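Local structure of particle-associated lyase (Acinetobacter bacteriophage AP22, 4Y9V) at residues Tyr84-Leu89 with Phe106-Thr111; Trp151-Cys156 with Val202-Asn207; Arg481-Ile486 with Ser509-Ala514; Asn536-Ala541 with Ala601-Lys606. The protein probably cleaves the capsular polysaccharide of Acinetobacter baumannii as the trimeric tailspike of the phage, and binds capsular saccharide. All blocks are in the same frame, centred on the assembly; numbering follows the deposited sequence. Where two conformers were deposited one is given.

In the fold
The four contacts follow one another along the chain. Interaction 1 joins early coils of a long stack of parallel strands, interaction 2 lies in an Ig-like insertion beside that stack, interaction 3 ties two loops near its far end, and interaction 4 belongs to a second Ig-like region beyond. Interactions 1 and 2 have centres 33 Å apart and lie closest to the bound glycan: the side chain of Tyr155 comes within about 9 Å and that of Leu89 within about 10 Å of a sugar, and the residues that line the pocket lie outside both contacts. Interaction 4 is centred 40 Å from interaction 3 and 90 Å from interaction 1, which lies on the opposite side of the chain's centre.

Interaction 1 of 4, residues Tyr84-Leu89 with Phe106-Thr111; sequences YIVNSL and FNFGDT
Tyr84 and Phe106 open the pairing from a parallel bridge, their side chains side by side with Tyr84 CD2 4.1 Å from Phe106 CE1. Tyrosine suits this buried place because its ring packs while its OH bonds to Lys80 O. The carbonyl O of Tyr84 takes the N-H of Asn107 at 2.8 Å. Beyond Ile85, Val86 N returns a bond to Asn107 O (2.9 Å). The branched Val86 serves two rings: CG2, anti to the carbonyl carbon, reaches Phe106 CD1 at 3.8 Å, while CB rests 3.8 Å from Phe108 CD1. Its O lies in the plane of the Phe108 ring, at the edge. Beyond the strand, Asn87 O accepts from Thr111 OG1 (2.7 Å) on an in-plane lone pair. On the second segment Asn107 OD1 accepts from Gly109 N in an Asx turn, while its ND2 bonds to Glu83; the positive phi of Gly109 (55°) is easy without a side chain. The pairing joins successive coils near the start of the parallel beta-helix expected of a pectin lyase-like protein: strand 215-220 continues the stack beyond 105-109, Phe114 meets both phenylalanine rings, and Ser63 and Leu66 pack on Val86 from helix 63-71.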
# COMPACT_ATOMS: atom_id res chain seq x y z
N TYR A 84 -6.33 37.84 18.89
CA TYR A 84 -6.39 39.13 18.20
C TYR A 84 -7.62 39.19 17.32
O TYR A 84 -7.85 38.29 16.49
CB TYR A 84 -5.18 39.31 17.31
CG TYR A 84 -3.85 39.27 18.01
CD1 TYR A 84 -3.32 40.39 18.62
CD2 TYR A 84 -3.10 38.10 18.08
CE1 TYR A 84 -2.10 40.37 19.25
CE2 TYR A 84 -1.88 38.06 18.72
CZ TYR A 84 -1.36 39.18 19.30
OH TYR A 84 -0.15 39.20 19.93
N ILE A 85 -8.36 40.30 17.39
CA ILE A 85 -9.44 40.60 16.46
C ILE A 85 -8.85 40.94 15.09
O ILE A 85 -7.96 41.80 14.99
CB ILE A 85 -10.27 41.76 17.00
CG1 ILE A 85 -10.97 41.35 18.29
CG2 ILE A 85 -11.24 42.26 15.96
CD1 ILE A 85 -11.63 42.51 19.03
N VAL A 86 -9.37 40.29 14.03
CA VAL A 86 -8.99 40.58 12.66
C VAL A 86 -10.29 40.62 11.84
O VAL A 86 -10.76 39.60 11.33
CB VAL A 86 -8.01 39.57 12.06
CG1 VAL A 86 -7.63 39.96 10.65
CG2 VAL A 86 -6.78 39.39 12.95
N ASN A 87 -10.90 41.82 11.71
CA ASN A 87 -12.17 41.91 11.03
C ASN A 87 -12.09 41.98 9.51
O ASN A 87 -13.10 41.78 8.84
CB ASN A 87 -12.99 43.08 11.59
CG ASN A 87 -13.50 42.78 13.00
OD1 ASN A 87 -13.62 43.76 13.75
ND2 ASN A 87 -13.85 41.56 13.25
N SER A 88 -10.91 42.26 8.96
CA SER A 88 -10.73 42.34 7.53
C SER A 88 -10.26 41.00 6.93
O SER A 88 -9.67 40.15 7.60
CB SER A 88 -9.71 43.41 7.19
OG SER A 88 -10.12 44.70 7.54
N LEU A 89 -10.52 40.89 5.64
CA LEU A 89 -9.91 39.86 4.80
C LEU A 89 -8.51 40.32 4.44
O LEU A 89 -8.36 41.32 3.73
CB LEU A 89 -10.78 39.61 3.56
CG LEU A 89 -10.20 38.61 2.57
CD1 LEU A 89 -10.04 37.23 3.20
CD2 LEU A 89 -11.09 38.51 1.35
N PHE A 106 -6.29 34.17 15.73
CA PHE A 106 -6.86 35.28 14.97
C PHE A 106 -8.38 35.07 14.92
O PHE A 106 -8.85 34.07 14.39
CB PHE A 106 -6.26 35.38 13.56
CG PHE A 106 -4.76 35.59 13.63
CD1 PHE A 106 -4.22 36.78 14.08
CD2 PHE A 106 -3.88 34.60 13.25
CE1 PHE A 106 -2.85 36.96 14.16
CE2 PHE A 106 -2.51 34.79 13.35
CZ PHE A 106 -1.99 35.98 13.79
N ASN A 107 -9.11 36.01 15.53
CA ASN A 107 -10.57 35.93 15.58
C ASN A 107 -11.14 36.82 14.48
O ASN A 107 -11.12 38.06 14.61
CB ASN A 107 -11.09 36.31 16.98
CG ASN A 107 -12.56 35.95 17.10
OD1 ASN A 107 -13.30 35.97 16.14
ND2 ASN A 107 -12.93 35.63 18.32
N PHE A 108 -11.57 36.18 13.43
CA PHE A 108 -12.12 36.80 12.23
C PHE A 108 -13.59 37.17 12.38
O PHE A 108 -14.14 37.84 11.48
CB PHE A 108 -11.99 35.81 11.07
CG PHE A 108 -10.57 35.47 10.67
CD1 PHE A 108 -9.60 36.45 10.53
CD2 PHE A 108 -10.22 34.15 10.42
CE1 PHE A 108 -8.31 36.11 10.14
CE2 PHE A 108 -8.95 33.82 10.00
CZ PHE A 108 -7.98 34.79 9.89
N GLY A 109 -14.25 36.76 13.45
CA GLY A 109 -15.64 37.15 13.60
C GLY A 109 -16.45 36.76 12.39
O GLY A 109 -16.35 35.64 11.87
N ASP A 110 -17.34 37.67 11.97
CA ASP A 110 -18.22 37.48 10.85
C ASP A 110 -17.60 37.85 9.49
O ASP A 110 -18.15 37.46 8.46
CB ASP A 110 -19.49 38.31 11.00
CG ASP A 110 -20.45 37.82 12.05
OD1 ASP A 110 -20.78 36.63 12.04
OD2 ASP A 110 -20.91 38.71 12.81
N THR A 111 -16.51 38.62 9.49
CA THR A 111 -16.06 39.27 8.28
C THR A 111 -14.62 39.00 7.88
O THR A 111 -14.26 39.33 6.72
CB THR A 111 -16.27 40.79 8.39
OG1 THR A 111 -15.61 41.28 9.56
CG2 THR A 111 -17.76 41.14 8.51
O HOH W 1 -13.57 39.47 15.19

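Interaction 2 of 4, residues Trp151-Cys156 with Val202-Asn207; sequences WLVIYC and VILKVN
Val153 and Leu204 face each other as a hydrogen-bonded pair near the middle of an antiparallel strand pairing in the Ig-like domain. Each backbone N bonds to the other's O, and Val153 CB lies 3.8 Å from Leu204 CB. Two further bonds join Tyr155 and Val202, and Val206 N reaches Trp151 O at 2.9 Å. The tight part is the face bearing Trp151, Val153 and Val206: the branched methyls of Val206 lie on the indole face, and its CG2 also meets Val153 CG2. Phe174 and Phe258 meet the indole too. Between the two strands the other face packs more loosely, though Val175 and Val177 also cover it: Ile154 CG1 lies 4.0 Å from Ile203 CD1. Lysine suits its partly exposed place, since Lys205 CB covers Leu152 CD2 (4.0 Å) while the extended chain carries NZ to a salt bridge with Asp150. At the end of the pairing, water bridges Trp151 N and Val206 O. Chi1 of 175° sets Trp151 CG anti to the backbone N, and chi2 near 3° turns one indole face to Val206. There Val206 CG1 lies 3.6 Å from Trp151 CE3, and Val206 CG2 makes a CH-pi contact 3.7 Å from the Trp151 five-membered ring centroid.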
# COMPACT_ATOMS: atom_id res chain seq x y z
N TRP A 151 5.97 27.31 -14.28
CA TRP A 151 4.70 26.69 -14.04
C TRP A 151 3.68 27.30 -15.00
O TRP A 151 3.38 28.49 -14.90
CB TRP A 151 4.29 26.90 -12.57
CG TRP A 151 2.94 26.43 -12.16
CD1 TRP A 151 1.98 25.76 -12.88
CD2 TRP A 151 2.39 26.62 -10.85
NE1 TRP A 151 0.87 25.56 -12.11
CE2 TRP A 151 1.09 26.06 -10.86
CE3 TRP A 151 2.85 27.20 -9.68
CZ2 TRP A 151 0.26 26.09 -9.73
CZ3 TRP A 151 2.05 27.22 -8.55
CH2 TRP A 151 0.77 26.66 -8.58
N LEU A 152 3.23 26.48 -15.95
CA LEU A 152 2.21 26.88 -16.89
C LEU A 152 0.91 26.12 -16.59
O LEU A 152 0.91 25.01 -16.04
CB LEU A 152 2.60 26.62 -18.36
CG LEU A 152 3.95 27.24 -18.79
CD1 LEU A 152 4.18 26.89 -20.27
CD2 LEU A 152 4.01 28.73 -18.56
N VAL A 153 -0.19 26.74 -17.00
CA VAL A 153 -1.51 26.11 -16.94
C VAL A 153 -2.03 26.02 -18.36
O VAL A 153 -2.11 27.01 -19.08
CB VAL A 153 -2.51 26.93 -16.10
CG1 VAL A 153 -3.78 26.12 -15.89
CG2 VAL A 153 -1.90 27.38 -14.77
N ILE A 154 -2.40 24.80 -18.77
CA ILE A 154 -3.19 24.57 -19.97
C ILE A 154 -4.64 24.59 -19.50
O ILE A 154 -4.98 23.86 -18.57
CB ILE A 154 -2.84 23.20 -20.59
CG1 ILE A 154 -1.38 23.11 -20.98
CG2 ILE A 154 -3.78 22.88 -21.77
CD1 ILE A 154 -0.87 21.70 -21.26
N TYR A 155 -5.50 25.40 -20.11
CA TYR A 155 -6.88 25.51 -19.62
C TYR A 155 -7.83 25.75 -20.76
O TYR A 155 -7.62 26.63 -21.59
CB TYR A 155 -7.00 26.65 -18.57
CG TYR A 155 -8.35 26.70 -17.88
CD1 TYR A 155 -8.69 25.81 -16.88
CD2 TYR A 155 -9.29 27.64 -18.25
CE1 TYR A 155 -9.91 25.83 -16.25
CE2 TYR A 155 -10.53 27.69 -17.62
CZ TYR A 155 -10.85 26.80 -16.62
OH TYR A 155 -12.08 26.90 -16.03
N CYS A 156 -8.89 24.94 -20.79
CA CYS A 156 -9.98 25.13 -21.77
C CYS A 156 -11.09 25.95 -21.13
O CYS A 156 -11.66 25.57 -20.13
CB CYS A 156 -10.50 23.77 -22.18
SG CYS A 156 -11.86 23.88 -23.39
N VAL A 202 -6.21 28.14 -23.59
CA VAL A 202 -5.34 29.22 -23.20
C VAL A 202 -4.17 28.63 -22.41
O VAL A 202 -4.27 27.57 -21.79
CB VAL A 202 -6.05 30.32 -22.42
CG1 VAL A 202 -7.23 30.84 -23.25
CG2 VAL A 202 -6.52 29.87 -21.05
N ILE A 203 -3.05 29.37 -22.43
CA ILE A 203 -1.84 29.02 -21.70
C ILE A 203 -1.57 30.16 -20.69
O ILE A 203 -1.36 31.31 -21.10
CB ILE A 203 -0.64 28.83 -22.62
CG1 ILE A 203 -0.89 27.82 -23.74
CG2 ILE A 203 0.60 28.47 -21.82
CD1 ILE A 203 -1.21 26.40 -23.28
N LEU A 204 -1.60 29.83 -19.42
CA LEU A 204 -1.33 30.74 -18.34
C LEU A 204 0.07 30.50 -17.80
O LEU A 204 0.55 29.37 -17.82
CB LEU A 204 -2.32 30.61 -17.19
CG LEU A 204 -3.79 30.42 -17.57
CD1 LEU A 204 -4.65 30.21 -16.34
CD2 LEU A 204 -4.30 31.59 -18.42
N LYS A 205 0.70 31.54 -17.26
CA LYS A 205 1.93 31.43 -16.51
C LYS A 205 1.68 31.83 -15.08
O LYS A 205 1.07 32.92 -14.87
CB LYS A 205 3.02 32.30 -17.16
CG LYS A 205 4.34 32.25 -16.44
CD LYS A 205 5.46 32.87 -17.22
CE LYS A 205 6.71 33.06 -16.38
NZ LYS A 205 7.90 33.38 -17.21
N VAL A 206 2.15 31.05 -14.13
CA VAL A 206 1.93 31.30 -12.70
C VAL A 206 3.16 31.88 -12.05
O VAL A 206 4.27 31.44 -12.27
CB VAL A 206 1.52 29.98 -12.00
CG1 VAL A 206 1.20 30.23 -10.53
CG2 VAL A 206 0.34 29.31 -12.70
N ASN A 207 2.91 32.86 -11.17
CA ASN A 207 3.93 33.41 -10.27
C ASN A 207 3.52 32.99 -8.87
O ASN A 207 2.57 33.57 -8.33
CB ASN A 207 3.92 34.94 -10.42
CG ASN A 207 5.00 35.62 -9.59
OD1 ASN A 207 5.60 34.97 -8.78
ND2 ASN A 207 5.19 36.92 -9.82
O HOH W 2 6.41 29.70 -12.76
O HOH W 3 6.22 30.15 -13.58

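Interaction 3 of 4, residues Arg481-Ile486 with Ser509-Ala514; sequences RYTVPI and SQSTLA
Thr483 and Ser511 bring their CA atoms to 5.0 Å where an irregular, extended piece of chain passes a short turn whose residues 510-512 have helical backbone angles, and the two then diverge to 7.2 Å between the CA atoms of Ile486 and Thr512. Ser511 reaches across with its hydroxyl: OG, anti to its own carbonyl carbon (chi1 -66°), accepts the N-H of Val484 at 2.8 Å. The same OG is bonded to Glu475 OE2, so this small side chain links a backbone N-H to a carboxylate in a buried place. Gln510 approaches Thr483 at about a right angle on an extended chain, and its NE2 gives a hydrogen bond to Thr483 OG1 (2.9 Å) that lies close to the amide plane. A primary amide has a second N-H to offer, and NE2 also donates to a water bonded to Arg481 O. Both segments are loops at what is probably the end of the parallel beta-helix expected of the pectin lyase-like family, flanking strand 486-496. The remaining packing is modest: Ile486 CD1 lies against the carbonyl Ser511 O (3.4 Å) and against Thr512 CG2 (4.0 Å), while Ala514 CB touches Thr483 CG2 at 4.1 Å. Another water donates to both Val484 O and Ser511 O. Thr512 OG1 bonds back to its own side of the contact, accepting from Ser509 N and bonding to Tyr507 O.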
# COMPACT_ATOMS: atom_id res chain seq x y z
N ARG A 481 -35.39 -0.78 -22.52
CA ARG A 481 -35.33 0.48 -23.25
C ARG A 481 -34.09 0.51 -24.09
O ARG A 481 -34.15 0.34 -25.31
CB ARG A 481 -35.47 1.66 -22.28
CG ARG A 481 -35.35 3.01 -22.99
CD ARG A 481 -35.44 4.18 -22.04
NE ARG A 481 -34.23 4.24 -21.20
CZ ARG A 481 -33.80 5.36 -20.60
NH1 ARG A 481 -34.48 6.49 -20.71
NH2 ARG A 481 -32.64 5.31 -19.92
N TYR A 482 -32.90 0.67 -23.45
CA TYR A 482 -31.64 0.56 -24.13
C TYR A 482 -30.87 -0.59 -23.51
O TYR A 482 -31.01 -0.92 -22.33
CB TYR A 482 -30.77 1.85 -23.99
CG TYR A 482 -31.50 3.07 -24.47
CD1 TYR A 482 -31.86 3.22 -25.80
CD2 TYR A 482 -31.89 4.10 -23.60
CE1 TYR A 482 -32.54 4.33 -26.27
CE2 TYR A 482 -32.59 5.20 -24.02
CZ TYR A 482 -32.92 5.31 -25.35
OH TYR A 482 -33.63 6.38 -25.87
N THR A 483 -29.95 -1.16 -24.31
CA THR A 483 -28.87 -1.98 -23.76
C THR A 483 -27.77 -1.05 -23.28
O THR A 483 -27.32 -0.17 -24.03
CB THR A 483 -28.35 -2.94 -24.84
OG1 THR A 483 -29.42 -3.88 -25.09
CG2 THR A 483 -27.14 -3.68 -24.38
N VAL A 484 -27.31 -1.25 -22.04
CA VAL A 484 -26.08 -0.60 -21.58
C VAL A 484 -24.93 -1.44 -22.12
O VAL A 484 -24.85 -2.62 -21.77
CB VAL A 484 -26.02 -0.50 -20.06
CG1 VAL A 484 -24.68 0.04 -19.63
CG2 VAL A 484 -27.18 0.36 -19.54
N PRO A 485 -24.07 -0.92 -23.00
CA PRO A 485 -22.96 -1.76 -23.51
C PRO A 485 -22.08 -2.19 -22.38
O PRO A 485 -21.70 -1.38 -21.52
CB PRO A 485 -22.23 -0.81 -24.47
CG PRO A 485 -23.25 0.25 -24.85
CD PRO A 485 -24.02 0.45 -23.56
N ILE A 486 -21.69 -3.48 -22.38
CA ILE A 486 -20.81 -4.08 -21.40
C ILE A 486 -19.70 -4.75 -22.15
O ILE A 486 -19.97 -5.56 -23.06
CB ILE A 486 -21.57 -5.08 -20.49
CG1 ILE A 486 -22.64 -4.35 -19.66
CG2 ILE A 486 -20.62 -5.89 -19.64
CD1 ILE A 486 -23.65 -5.28 -19.06
N SER A 509 -30.18 -10.03 -17.05
CA SER A 509 -31.19 -9.17 -17.67
C SER A 509 -30.63 -8.77 -19.02
O SER A 509 -29.54 -9.15 -19.42
CB SER A 509 -31.52 -7.96 -16.76
OG SER A 509 -30.37 -7.17 -16.54
N GLN A 510 -31.41 -7.95 -19.75
CA GLN A 510 -31.06 -7.66 -21.15
C GLN A 510 -29.59 -7.28 -21.31
O GLN A 510 -28.91 -7.80 -22.21
CB GLN A 510 -31.96 -6.56 -21.69
CG GLN A 510 -31.61 -6.15 -23.10
CD GLN A 510 -32.66 -5.28 -23.76
OE1 GLN A 510 -33.84 -5.57 -23.66
NE2 GLN A 510 -32.24 -4.22 -24.44
N SER A 511 -29.11 -6.31 -20.54
CA SER A 511 -27.75 -5.84 -20.81
C SER A 511 -26.70 -6.87 -20.46
O SER A 511 -25.70 -7.00 -21.19
CB SER A 511 -27.46 -4.52 -20.07
OG SER A 511 -28.29 -3.47 -20.57
N THR A 512 -26.85 -7.61 -19.36
CA THR A 512 -25.84 -8.58 -18.99
C THR A 512 -25.88 -9.84 -19.88
O THR A 512 -24.90 -10.61 -19.86
CB THR A 512 -25.91 -8.97 -17.51
OG1 THR A 512 -27.20 -9.51 -17.26
CG2 THR A 512 -25.61 -7.80 -16.60
N LEU A 513 -26.96 -10.05 -20.63
CA LEU A 513 -27.12 -11.20 -21.50
C LEU A 513 -26.94 -10.84 -22.97
O LEU A 513 -27.10 -11.72 -23.86
CB LEU A 513 -28.48 -11.83 -21.26
CG LEU A 513 -28.71 -12.44 -19.88
CD1 LEU A 513 -30.14 -12.87 -19.71
CD2 LEU A 513 -27.73 -13.55 -19.65
N ALA A 514 -26.62 -9.61 -23.31
CA ALA A 514 -26.52 -9.22 -24.71
C ALA A 514 -25.40 -9.96 -25.40
O ALA A 514 -24.42 -10.37 -24.79
CB ALA A 514 -26.35 -7.69 -24.79
O HOH W 4 -33.71 -2.39 -26.22
O HOH W 5 -24.45 -5.09 -22.88

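Interaction 4 of 4, residues Asn536-Ala541 with Ala601-Lys606; sequences NTATRA and AILWNK. Unlike the reference sequence in segment 601-606: Ile602 (reference Val). With SO4 (sulfate ion), chain L.
Trp604 and Thr539 meet through a side-chain hydrogen bond: the indole NE1 donates to Thr539 OG1 at 2.8 Å, with the oxygen almost exactly in the ring plane. Threonine suits this buried spot because its hydroxyl both takes the indole N-H and donates its own O-H to Asn536 OD1 (2.8 Å from Thr539 OG1). With chi1 at -59°, OG1 stands beside the backbone N, within reach of both partners. Around this pair the backbones run antiparallel. Thr539 and Ile602 exchange two bonds, and Trp604 N reaches Thr537 O at 3.1 Å. A water donates to that same Thr537 O and to Trp604 O. Strand 597-604 is the middle one of a three-stranded antiparallel sheet in the second Ig-like region, with 538-545 on one flank and 586-594 on the other. On the face opposite Thr539, the small Ala538 lets CB lie 3.9 Å from Leu603 CD2, and Ala601 CB rests 4.0 Å from Arg540 CG. Behind the indole, Ile602 CG2 covers the ring over its centre, and Phe574 also meets it. Asn536 is positioned in turn by Ala533 N, which donates to its OD1. Farther out, Arg540 NE and NH2 hold two oxygens of a sulfate, probably from the crystallisation liquor, to which Arg599 also bonds; Arg540 NH1 donates to Trp569 O of the second subunit.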
# COMPACT_ATOMS: atom_id res chain seq x y z
N ASN A 536 -32.01 -50.27 -14.05
CA ASN A 536 -31.71 -48.92 -14.52
C ASN A 536 -31.05 -48.98 -15.91
O ASN A 536 -30.12 -49.72 -16.16
CB ASN A 536 -30.69 -48.24 -13.61
CG ASN A 536 -31.20 -47.54 -12.35
OD1 ASN A 536 -30.34 -47.09 -11.56
ND2 ASN A 536 -32.46 -47.40 -12.14
N THR A 537 -31.50 -48.04 -16.75
CA THR A 537 -30.85 -47.71 -18.01
C THR A 537 -30.11 -46.38 -17.91
O THR A 537 -29.26 -46.07 -18.75
CB THR A 537 -31.85 -47.73 -19.16
OG1 THR A 537 -32.92 -46.82 -18.80
CG2 THR A 537 -32.40 -49.14 -19.41
N ALA A 538 -30.42 -45.60 -16.89
CA ALA A 538 -29.65 -44.43 -16.43
C ALA A 538 -29.64 -44.50 -14.92
O ALA A 538 -30.60 -45.00 -14.31
CB ALA A 538 -30.26 -43.15 -16.94
N THR A 539 -28.60 -43.93 -14.30
CA THR A 539 -28.58 -43.72 -12.86
C THR A 539 -28.26 -42.23 -12.66
O THR A 539 -27.17 -41.79 -13.00
CB THR A 539 -27.59 -44.60 -12.15
OG1 THR A 539 -27.91 -46.01 -12.38
CG2 THR A 539 -27.52 -44.32 -10.67
N ARG A 540 -29.24 -41.48 -12.14
CA ARG A 540 -29.17 -40.04 -12.11
C ARG A 540 -29.03 -39.55 -10.69
O ARG A 540 -29.81 -39.97 -9.82
CB ARG A 540 -30.43 -39.43 -12.73
CG ARG A 540 -30.76 -40.11 -14.08
CD ARG A 540 -31.82 -39.33 -14.91
NE ARG A 540 -33.12 -39.30 -14.23
CZ ARG A 540 -34.19 -38.79 -14.82
NH1 ARG A 540 -34.11 -38.31 -16.05
NH2 ARG A 540 -35.34 -38.77 -14.16
N ALA A 541 -28.08 -38.64 -10.42
CA ALA A 541 -28.12 -37.93 -9.17
C ALA A 541 -29.39 -37.08 -9.11
O ALA A 541 -29.92 -36.66 -10.14
CB ALA A 541 -26.90 -37.02 -9.06
N ALA A 601 -25.23 -37.71 -14.20
CA ALA A 601 -25.85 -39.03 -14.37
C ALA A 601 -24.89 -39.95 -15.09
O ALA A 601 -23.94 -39.51 -15.73
CB ALA A 601 -27.16 -38.88 -15.15
N ILE A 602 -25.23 -41.24 -15.04
CA ILE A 602 -24.64 -42.25 -15.89
C ILE A 602 -25.71 -42.78 -16.84
O ILE A 602 -26.84 -43.07 -16.42
CB ILE A 602 -24.17 -43.48 -15.00
CG1 ILE A 602 -23.03 -43.08 -14.13
CG2 ILE A 602 -23.85 -44.68 -15.88
CD1 ILE A 602 -22.06 -42.41 -15.02
N LEU A 603 -25.32 -42.94 -18.10
CA LEU A 603 -26.10 -43.69 -19.09
C LEU A 603 -25.42 -45.06 -19.25
O LEU A 603 -24.22 -45.13 -19.54
CB LEU A 603 -26.17 -42.97 -20.41
CG LEU A 603 -26.85 -41.59 -20.38
CD1 LEU A 603 -26.80 -40.93 -21.73
CD2 LEU A 603 -28.28 -41.68 -19.92
N TRP A 604 -26.18 -46.12 -19.07
CA TRP A 604 -25.66 -47.47 -19.15
C TRP A 604 -25.77 -48.02 -20.56
O TRP A 604 -26.82 -47.83 -21.22
CB TRP A 604 -26.43 -48.41 -18.19
CG TRP A 604 -26.32 -47.99 -16.76
CD1 TRP A 604 -27.29 -47.41 -16.01
CD2 TRP A 604 -25.16 -48.11 -15.91
NE1 TRP A 604 -26.82 -47.14 -14.73
CE2 TRP A 604 -25.52 -47.56 -14.67
CE3 TRP A 604 -23.88 -48.60 -16.09
CZ2 TRP A 604 -24.61 -47.50 -13.59
CZ3 TRP A 604 -22.96 -48.55 -15.04
CH2 TRP A 604 -23.36 -48.00 -13.80
N ASN A 605 -24.78 -48.76 -21.01
CA ASN A 605 -24.90 -49.49 -22.28
C ASN A 605 -25.63 -50.81 -22.14
O ASN A 605 -26.05 -51.37 -23.15
CB ASN A 605 -23.52 -49.68 -22.95
CG ASN A 605 -22.54 -50.46 -22.09
OD1 ASN A 605 -22.56 -50.40 -20.86
ND2 ASN A 605 -21.65 -51.19 -22.76
N LYS A 606 -25.82 -51.35 -20.97
CA LYS A 606 -26.76 -52.48 -20.81
C LYS A 606 -27.26 -52.31 -19.38
O LYS A 606 -26.53 -51.98 -18.43
CB LYS A 606 -26.19 -53.85 -21.15
CG LYS A 606 -25.05 -54.26 -20.28
CD LYS A 606 -24.88 -55.76 -20.27
CE LYS A 606 -23.56 -56.33 -19.90
NZ LYS A 606 -23.44 -57.82 -20.15
S SO4 L . -34.82 -40.51 -10.93
O1 SO4 L . -35.75 -41.67 -10.99
O2 SO4 L . -33.63 -40.78 -11.79
O3 SO4 L . -34.36 -40.34 -9.51
O4 SO4 L . -35.54 -39.26 -11.38
O HOH W 6 -28.65 -45.77 -21.50